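Local coordinates for putative ATP binding component of ABC-transporter (Escherichia coli, PDB 2R5O), which probably serves as the ATP-hydrolysing component of an ABC transporter for O-antigen polysaccharide export, this chain being its C-terminal, carbohydrate-binding domain with an immunoglobulin fold, at residues M21-I26 and G121-F126; A48-Y53 and F74-V79. All coordinates share one frame; numbering follows the deposited sequence.

Interaction 1: residues M21-I26 and G121-F126; sequences MSLDEI and GDVRVF
The CA atoms of Leu23 and Val123 are 5.6 Å apart, the closest CA pair of the two segments, where the irregular 21-26 segment, with a type I turn from Ser22 to Glu25, passes over the start of strand 123-131; no hydrogen bond links the two. Val123 and Leu23 carry most of the contact. Val123 CB sits 3.4 Å from Leu23 O, and both methyls flank that same carbonyl oxygen. CG1 also nears Leu23 CA, and CG2, anti to the carbonyl carbon, also meets Ile26 CG2 at 3.8 Å, the two side chains crossing at about a right angle. Leu23 touches the strand with one methyl, CD2, which lies 3.7 Å from Val123 O and 3.8 Å from Val125 CG2. Met21 closes the row: its chain bends at chi3 (-69°), bringing CE to 3.8 Å from Val125 CG1. Asp122 and Arg124 turn to the other side of the strand and form a salt bridge, Arg124 NH2 to Asp122 OD2 at 2.8 Å, the carboxylate met from above its plane. Across the contact the chemistry is therefore mostly apolar, methyls against methyls and against backbone carbonyl oxygens at the surface of the domain, and polar ties from carbonyls of the 21-26 segment run instead to strand 71-80.

Interaction 2: residues A48-Y53 and F74-V79; sequences AKIIDY and FLMKVV
Ile51 and Asp52 both face Lys77 in a classic beta bulge, which shifts the register by one residue where strands 48-57 and 71-80 pair antiparallel within a four-stranded sheet of this immunoglobulin-like domain. Along the second segment, Leu75 contributes its carbonyl oxygen, 3.1 Å from Tyr53 CA in a CA-H...O contact. Met76 stands opposite Tyr53 in a non-hydrogen-bonded pair; its chain, bent at chi3 (-77°), carries CE to 3.9 Å from Ile50 CD1. Lys77 meets the bulge with both backbone groups: its N donates almost straight (175°) to Asp52 O, approaching from above the carbonyl plane, and its O accepts from Ile51 N. Its side chain leaves on the face opposite Met76 and Val78, shared with Asp52 and Val79, CE lying 3.7 Å from Ile51 CD1 and 3.8 Å from Asp52 CB. Asp52 OD2 and Lys77 NZ are 4.6 Å apart, too far for a salt bridge; NZ donates to Ser22 O and Glu25 O, and Asp52 OD1 forms a salt bridge with Arg33. Val78 pairs with Ile50 across the core face, packing CG2 on Ile50 CG1 and CG1 on Ala48 CB. Val79 closes a reciprocal pair of 3.0 Å hydrogen bonds with Lys49, N to O each way, and Val79 CG1 lies 3.9 Å from Ile51 CG2.

In the fold
The two contacts meet on one sheet, their centres about 8 Å apart. Strand 71-80 is the shared element: it has strand 48-57 on one side and strand 123-131 on the other, with Val78 N 2.9 Å from Arg124 O, a probable hydrogen bond. Residues 21-26 lie across the outer face of this sheet, so interaction 1 also covers part of interaction 2. Lys77 NZ comes 2.6 Å from Ser22 O, Ile26 CA is 3.5 Å from Ile51 CD1, and Met21 SD is 3.6 Å from Tyr53 C. The other face, with Ile50, Tyr53 and Met76, packs on strand 137-147 in the domain core.

Interaction 1: residues M21-I26 and G121-F126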
loop_
_atom_site.group_PDB
_atom_site.type_symbol
_atom_site.label_atom_id
_atom_site.label_comp_id
_atom_site.label_asym_id
_atom_site.label_seq_id
_atom_site.Cartn_x
_atom_site.Cartn_y
_atom_site.Cartn_z
ATOM N N MET A 21 -23.819 -7.830 -14.944
ATOM C CA MET A 21 -23.601 -7.603 -16.405
ATOM C C MET A 21 -24.049 -8.817 -17.214
ATOM O O MET A 21 -23.634 -9.946 -16.938
ATOM C CB MET A 21 -22.126 -7.305 -16.680
ATOM C CG MET A 21 -21.631 -6.014 -16.044
ATOM S SD MET A 21 -19.902 -5.679 -16.397
ATOM C CE MET A 21 -19.131 -6.975 -15.459
ATOM N N SER A 22 -24.901 -8.577 -18.208
ATOM C CA SER A 22 -25.481 -9.646 -19.018
ATOM C C SER A 22 -24.490 -10.268 -20.010
ATOM O O SER A 22 -23.914 -9.571 -20.846
ATOM C CB SER A 22 -26.688 -9.117 -19.789
ATOM O OG SER A 22 -27.356 -10.170 -20.462
ATOM N N LEU A 23 -24.327 -11.588 -19.932
ATOM C CA LEU A 23 -23.494 -12.333 -20.882
ATOM C C LEU A 23 -24.120 -12.422 -22.277
ATOM O O LEU A 23 -23.441 -12.766 -23.246
ATOM C CB LEU A 23 -23.230 -13.749 -20.361
ATOM C CG LEU A 23 -22.515 -13.874 -19.016
ATOM C CD1 LEU A 23 -22.408 -15.335 -18.611
ATOM C CD2 LEU A 23 -21.138 -13.228 -19.072
ATOM N N ASP A 24 -25.416 -12.134 -22.378
ATOM C CA ASP A 24 -26.110 -12.187 -23.659
ATOM C C ASP A 24 -26.128 -10.848 -24.410
ATOM O O ASP A 24 -26.835 -10.718 -25.416
ATOM C CB ASP A 24 -27.548 -12.672 -23.446
ATOM C CG ASP A 24 -27.624 -14.069 -22.836
ATOM O OD1 ASP A 24 -28.768 -14.374 -22.148
ATOM O OD2 ASP A 24 -26.537 -14.866 -23.001
ATOM N N GLU A 25 -25.371 -9.867 -23.925
ATOM C CA GLU A 25 -25.262 -8.558 -24.565
ATOM C C GLU A 25 -23.805 -8.262 -24.892
ATOM O O GLU A 25 -22.914 -8.382 -24.013
ATOM C CB GLU A 25 -25.832 -7.479 -23.642
ATOM C CG GLU A 25 -27.317 -7.692 -23.358
ATOM C CD GLU A 25 -27.933 -6.661 -22.431
ATOM O OE1 GLU A 25 -29.173 -6.696 -22.262
ATOM O OE2 GLU A 25 -27.200 -5.826 -21.868
ATOM N N ILE A 26 -23.546 -7.871 -26.141
ATOM C CA ILE A 26 -22.166 -7.624 -26.579
ATOM C C ILE A 26 -21.862 -6.179 -26.971
ATOM O O ILE A 26 -20.764 -5.905 -27.448
ATOM C CB ILE A 26 -21.738 -8.566 -27.739
ATOM C CG1 ILE A 26 -22.543 -8.294 -29.016
ATOM C CG2 ILE A 26 -21.874 -10.027 -27.309
ATOM C CD1 ILE A 26 -21.877 -8.856 -30.262
ATOM N N GLY A 121 -16.707 -15.931 -30.008
ATOM C CA GLY A 121 -18.052 -15.516 -29.615
ATOM C C GLY A 121 -18.329 -15.509 -28.128
ATOM O O GLY A 121 -19.347 -14.965 -27.696
ATOM N N ASP A 122 -17.452 -16.115 -27.330
ATOM C CA ASP A 122 -17.696 -16.187 -25.904
ATOM C C ASP A 122 -17.707 -14.795 -25.253
ATOM O O ASP A 122 -16.946 -13.905 -25.639
ATOM C CB ASP A 122 -16.629 -17.028 -25.203
ATOM C CG ASP A 122 -16.814 -18.516 -25.364
ATOM O OD1 ASP A 122 -17.805 -18.960 -25.985
ATOM O OD2 ASP A 122 -15.931 -19.232 -24.824
ATOM N N VAL A 123 -18.552 -14.656 -24.234
ATOM C CA VAL A 123 -18.624 -13.461 -23.398
ATOM C C VAL A 123 -18.301 -13.931 -21.996
ATOM O O VAL A 123 -18.888 -14.895 -21.513
ATOM C CB VAL A 123 -20.021 -12.817 -23.451
ATOM C CG1 VAL A 123 -20.087 -11.558 -22.587
ATOM C CG2 VAL A 123 -20.379 -12.500 -24.885
ATOM N N ARG A 124 -17.322 -13.291 -21.353
ATOM C CA ARG A 124 -16.866 -13.693 -20.021
ATOM C C ARG A 124 -16.750 -12.479 -19.125
ATOM O O ARG A 124 -16.421 -11.394 -19.578
ATOM C CB ARG A 124 -15.495 -14.357 -20.091
ATOM C CG ARG A 124 -15.380 -15.550 -20.998
ATOM C CD ARG A 124 -16.055 -16.771 -20.431
ATOM N NE ARG A 124 -15.927 -17.903 -21.359
ATOM C CZ ARG A 124 -14.939 -18.798 -21.347
ATOM N NH1 ARG A 124 -13.949 -18.732 -20.455
ATOM N NH2 ARG A 124 -14.945 -19.760 -22.250
ATOM N N VAL A 125 -16.954 -12.700 -17.834
ATOM C CA VAL A 125 -16.728 -11.686 -16.830
ATOM C C VAL A 125 -15.580 -12.155 -15.949
ATOM O O VAL A 125 -15.488 -13.325 -15.554
ATOM C CB VAL A 125 -18.003 -11.452 -16.005
ATOM C CG1 VAL A 125 -17.726 -10.494 -14.856
ATOM C CG2 VAL A 125 -19.112 -10.917 -16.904
ATOM N N PHE A 126 -14.711 -11.210 -15.615
ATOM C CA PHE A 126 -13.563 -11.440 -14.745
ATOM C C PHE A 126 -13.598 -10.470 -13.595
ATOM O O PHE A 126 -13.913 -9.298 -13.792
ATOM C CB PHE A 126 -12.279 -11.247 -15.549
ATOM C CG PHE A 126 -12.215 -12.101 -16.791
ATOM C CD1 PHE A 126 -12.180 -13.491 -16.715
ATOM C CD2 PHE A 126 -12.278 -11.521 -18.033
ATOM C CE1 PHE A 126 -12.135 -14.267 -17.878
ATOM C CE2 PHE A 126 -12.208 -12.281 -19.202
ATOM C CZ PHE A 126 -12.137 -13.644 -19.117
#

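Interaction 2: residues A48-Y53 and F74-V79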
loop_
_atom_site.group_PDB
_atom_site.type_symbol
_atom_site.label_atom_id
_atom_site.label_comp_id
_atom_site.label_asym_id
_atom_site.label_seq_id
_atom_site.Cartn_x
_atom_site.Cartn_y
_atom_site.Cartn_z
ATOM N N ALA A 48 -10.458 -9.230 -29.167
ATOM C CA ALA A 48 -11.397 -9.241 -28.051
ATOM C C ALA A 48 -11.654 -7.796 -27.700
ATOM O O ALA A 48 -10.837 -6.928 -28.011
ATOM C CB ALA A 48 -10.798 -9.954 -26.847
ATOM N N LYS A 49 -12.760 -7.551 -27.022
ATOM C CA LYS A 49 -13.145 -6.200 -26.603
ATOM C C LYS A 49 -13.653 -6.244 -25.176
ATOM O O LYS A 49 -14.544 -7.038 -24.868
ATOM C CB LYS A 49 -14.254 -5.609 -27.489
ATOM C CG LYS A 49 -13.768 -5.236 -28.866
ATOM C CD LYS A 49 -14.911 -4.777 -29.717
ATOM C CE LYS A 49 -15.284 -3.367 -29.463
ATOM N NZ LYS A 49 -16.182 -2.883 -30.602
ATOM N N ILE A 50 -13.136 -5.339 -24.340
ATOM C CA ILE A 50 -13.688 -5.139 -23.015
ATOM C C ILE A 50 -14.889 -4.215 -23.215
ATOM O O ILE A 50 -14.724 -3.043 -23.555
ATOM C CB ILE A 50 -12.705 -4.523 -22.041
ATOM C CG1 ILE A 50 -11.416 -5.342 -22.013
ATOM C CG2 ILE A 50 -13.342 -4.430 -20.688
ATOM C CD1 ILE A 50 -10.330 -4.710 -21.193
ATOM N N ILE A 51 -16.097 -4.753 -23.066
ATOM C CA ILE A 51 -17.324 -4.042 -23.452
ATOM C C ILE A 51 -18.113 -3.456 -22.272
ATOM O O ILE A 51 -19.042 -2.697 -22.486
ATOM C CB ILE A 51 -18.232 -4.952 -24.313
ATOM C CG1 ILE A 51 -18.444 -6.327 -23.670
ATOM C CG2 ILE A 51 -17.629 -5.096 -25.708
ATOM C CD1 ILE A 51 -19.548 -7.121 -24.363
ATOM N N ASP A 52 -17.741 -3.815 -21.048
ATOM C CA ASP A 52 -18.441 -3.273 -19.881
ATOM C C ASP A 52 -17.578 -3.490 -18.653
ATOM O O ASP A 52 -16.632 -4.290 -18.675
ATOM C CB ASP A 52 -19.822 -3.940 -19.712
ATOM C CG ASP A 52 -20.832 -3.079 -18.967
ATOM O OD1 ASP A 52 -20.523 -1.958 -18.551
ATOM O OD2 ASP A 52 -21.982 -3.559 -18.833
ATOM N N TYR A 53 -17.892 -2.761 -17.587
ATOM C CA TYR A 53 -17.297 -3.009 -16.276
ATOM C C TYR A 53 -18.309 -2.731 -15.192
ATOM O O TYR A 53 -19.349 -2.090 -15.430
ATOM C CB TYR A 53 -16.035 -2.167 -16.059
ATOM C CG TYR A 53 -16.247 -0.676 -15.876
ATOM C CD1 TYR A 53 -16.359 -0.085 -14.611
ATOM C CD2 TYR A 53 -16.309 0.161 -16.966
ATOM C CE1 TYR A 53 -16.530 1.268 -14.461
ATOM C CE2 TYR A 53 -16.460 1.542 -16.822
ATOM C CZ TYR A 53 -16.565 2.075 -15.562
ATOM O OH TYR A 53 -16.729 3.451 -15.452
ATOM N N PHE A 74 -13.815 -5.339 -8.699
ATOM C CA PHE A 74 -13.604 -4.686 -9.975
ATOM C C PHE A 74 -13.835 -5.736 -11.046
ATOM O O PHE A 74 -13.031 -6.671 -11.189
ATOM C CB PHE A 74 -12.167 -4.165 -10.056
ATOM C CG PHE A 74 -11.842 -3.114 -9.020
ATOM C CD1 PHE A 74 -12.154 -1.788 -9.228
ATOM C CD2 PHE A 74 -11.214 -3.449 -7.821
ATOM C CE1 PHE A 74 -11.828 -0.834 -8.289
ATOM C CE2 PHE A 74 -10.924 -2.493 -6.911
ATOM C CZ PHE A 74 -11.214 -1.177 -7.151
ATOM N N LEU A 75 -14.942 -5.623 -11.766
ATOM C CA LEU A 75 -15.369 -6.612 -12.760
ATOM C C LEU A 75 -15.281 -6.039 -14.156
ATOM O O LEU A 75 -15.635 -4.871 -14.382
ATOM C CB LEU A 75 -16.811 -7.077 -12.513
ATOM C CG LEU A 75 -17.045 -7.745 -11.155
ATOM C CD1 LEU A 75 -17.515 -6.754 -10.101
ATOM C CD2 LEU A 75 -17.998 -8.916 -11.285
ATOM N N MET A 76 -14.836 -6.861 -15.098
ATOM C CA MET A 76 -14.780 -6.481 -16.501
ATOM C C MET A 76 -15.425 -7.566 -17.352
ATOM O O MET A 76 -15.243 -8.747 -17.085
ATOM C CB MET A 76 -13.326 -6.216 -16.948
ATOM C CG MET A 76 -12.315 -7.295 -16.513
ATOM S SD MET A 76 -10.614 -7.083 -17.077
ATOM C CE MET A 76 -10.864 -7.621 -18.714
ATOM N N LYS A 77 -16.180 -7.159 -18.374
ATOM C CA LYS A 77 -16.847 -8.076 -19.288
ATOM C C LYS A 77 -16.179 -7.977 -20.648
ATOM O O LYS A 77 -15.964 -6.877 -21.168
ATOM C CB LYS A 77 -18.318 -7.722 -19.416
ATOM C CG LYS A 77 -19.075 -8.698 -20.309
ATOM C CD LYS A 77 -20.596 -8.544 -20.241
ATOM C CE LYS A 77 -21.060 -7.343 -21.007
ATOM N NZ LYS A 77 -22.544 -7.366 -21.294
ATOM N N VAL A 78 -15.863 -9.129 -21.224
ATOM C CA VAL A 78 -15.117 -9.213 -22.483
ATOM C C VAL A 78 -15.854 -10.109 -23.468
ATOM O O VAL A 78 -16.324 -11.195 -23.089
ATOM C CB VAL A 78 -13.717 -9.812 -22.269
ATOM C CG1 VAL A 78 -12.917 -9.803 -23.574
ATOM C CG2 VAL A 78 -12.987 -9.056 -21.173
ATOM N N VAL A 79 -15.903 -9.686 -24.735
ATOM C CA VAL A 79 -16.338 -10.552 -25.830
ATOM C C VAL A 79 -15.124 -10.922 -26.675
ATOM O O VAL A 79 -14.324 -10.067 -27.021
ATOM C CB VAL A 79 -17.479 -9.907 -26.677
ATOM C CG1 VAL A 79 -17.091 -8.560 -27.326
ATOM C CG2 VAL A 79 -17.946 -10.878 -27.770
#